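Local coordinates for protein papain-like cysteine protease (Porcine reproductive and respiratory syndrome virus, PDB 3MTV) that probably acts as a viral papain-like cysteine protease and metal-dependent nuclease, and is likely to block host mRNA export and interferon signalling, at residues 4-7 and 11-14. Residues are numbered along the deposited sequence; the frame is centred on the assembly and turned at random.
Sequences YDIG and VMYV
A beta hairpin near the N-terminus of nsp1-beta brings Tyr-4 and Met-12 together as an antiparallel hydrogen-bonded pair, Tyr-4 CA to Met-12 CA 5.4 Å. Tyr-4 N donates to Met-12 O at 3.1 Å and Met-12 N donates to Tyr-4 O at 2.9 Å. Asp-5 and Val-11 form the adjoining non-hydrogen-bonded pair, Asp-5 CA to Val-11 CA 4.4 Å, where Val-11 CG1 lies 4.1 Å from Asp-5 CA. On the face of Tyr-4 and Met-12, the Tyr-4 ring presents its edge to Val-14, Tyr-4 CE1 to Val-14 CG2 being 4.1 Å; chi1 of -56° places CG beside the backbone N and anti to the carbonyl carbon, and the ring edge then lies next to Val-14 CG2. The Ile-6 side chain crosses that of Met-12 at about a right angle, Ile-6 CG2 3.8 Å from Met-12 CB. Asp-5 OD2 accepts from Gly-7 N at 3.0 Å, an Asx turn with the donor 35° out of the carboxylate plane, while OD1 is salt-bridged to Arg-24. Strand 3-7 is outermost in its four-stranded antiparallel sheet within this chain, whereas strand 10-15 is flanked on its other side by strand 18-23. Helix 39-48 covers Ile-6 and Met-12 through Ala-42 and Leu-45, and on the other face Val-11 packs on His-52 of the second subunit.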
loop_
_atom_site.group_PDB
_atom_site.type_symbol
_atom_site.label_atom_id
_atom_site.label_comp_id
_atom_site.label_asym_id
_atom_site.label_seq_id
_atom_site.Cartn_x
_atom_site.Cartn_y
_atom_site.Cartn_z
ATOM N N TYR A 4 -0.598 -9.896 -0.790
ATOM C CA TYR A 4 0.251 -11.042 -1.185
ATOM C C TYR A 4 1.562 -10.581 -1.705
ATOM O O TYR A 4 1.582 -9.570 -2.339
ATOM C CB TYR A 4 -0.422 -11.770 -2.326
ATOM C CG TYR A 4 -1.842 -12.236 -2.036
ATOM C CD1 TYR A 4 -2.952 -11.443 -2.366
ATOM C CD2 TYR A 4 -2.093 -13.467 -1.426
ATOM C CE1 TYR A 4 -4.264 -11.862 -2.102
ATOM C CE2 TYR A 4 -3.428 -13.882 -1.144
ATOM C CZ TYR A 4 -4.494 -13.108 -1.514
ATOM O OH TYR A 4 -5.790 -13.543 -1.229
ATOM N N ASP A 5 2.632 -11.306 -1.458
ATOM C CA ASP A 5 3.904 -11.088 -2.091
ATOM C C ASP A 5 3.826 -11.585 -3.532
ATOM O O ASP A 5 3.356 -12.695 -3.770
ATOM C CB ASP A 5 4.948 -11.920 -1.365
ATOM C CG ASP A 5 6.370 -11.699 -1.893
ATOM O OD1 ASP A 5 7.332 -11.286 -1.114
ATOM O OD2 ASP A 5 6.509 -11.987 -3.105
ATOM N N ILE A 6 4.311 -10.805 -4.496
ATOM C CA ILE A 6 4.059 -11.087 -5.893
ATOM C C ILE A 6 5.313 -11.002 -6.676
ATOM O O ILE A 6 5.291 -10.982 -7.919
ATOM C CB ILE A 6 3.137 -10.072 -6.525
ATOM C CG1 ILE A 6 3.836 -8.680 -6.507
ATOM C CG2 ILE A 6 1.790 -10.031 -5.847
ATOM C CD1 ILE A 6 2.916 -7.572 -7.197
ATOM N N GLY A 7 6.399 -10.937 -5.953
ATOM C CA GLY A 7 7.695 -11.036 -6.543
ATOM C C GLY A 7 8.299 -9.693 -6.839
ATOM O O GLY A 7 7.672 -8.673 -6.625
ATOM N N VAL A 11 4.248 -6.006 -3.561
ATOM C CA VAL A 11 3.204 -6.808 -2.994
ATOM C C VAL A 11 1.899 -6.268 -3.467
ATOM O O VAL A 11 1.876 -5.185 -3.962
ATOM C CB VAL A 11 3.157 -6.634 -1.459
ATOM C CG1 VAL A 11 4.324 -7.262 -0.824
ATOM C CG2 VAL A 11 3.050 -5.165 -1.046
ATOM N N MET A 12 0.770 -6.925 -3.242
ATOM C CA MET A 12 -0.364 -6.384 -3.929
ATOM C C MET A 12 -1.535 -6.481 -3.083
ATOM O O MET A 12 -1.661 -7.485 -2.429
ATOM C CB MET A 12 -0.657 -7.245 -5.141
ATOM C CG MET A 12 -2.076 -7.122 -5.588
ATOM S SD MET A 12 -2.486 -7.900 -7.173
ATOM C CE MET A 12 -2.472 -9.643 -6.841
ATOM N N TYR A 13 -2.394 -5.463 -3.067
ATOM C CA TYR A 13 -3.468 -5.486 -2.117
ATOM C C TYR A 13 -4.666 -5.717 -2.942
ATOM O O TYR A 13 -4.696 -5.222 -4.045
ATOM C CB TYR A 13 -3.685 -4.150 -1.446
ATOM C CG TYR A 13 -2.556 -3.479 -0.679
ATOM C CD1 TYR A 13 -1.251 -3.873 -0.803
ATOM C CD2 TYR A 13 -2.824 -2.392 0.168
ATOM C CE1 TYR A 13 -0.213 -3.182 -0.109
ATOM C CE2 TYR A 13 -1.782 -1.716 0.883
ATOM C CZ TYR A 13 -0.497 -2.120 0.734
ATOM O OH TYR A 13 0.495 -1.497 1.408
ATOM N N VAL A 14 -5.679 -6.401 -2.382
ATOM C CA VAL A 14 -6.933 -6.732 -3.062
ATOM C C VAL A 14 -8.211 -6.728 -2.248
ATOM O O VAL A 14 -8.194 -7.263 -1.129
ATOM C CB VAL A 14 -6.892 -8.138 -3.364
ATOM C CG1 VAL A 14 -8.087 -8.451 -4.141
ATOM C CG2 VAL A 14 -5.599 -8.536 -4.124
#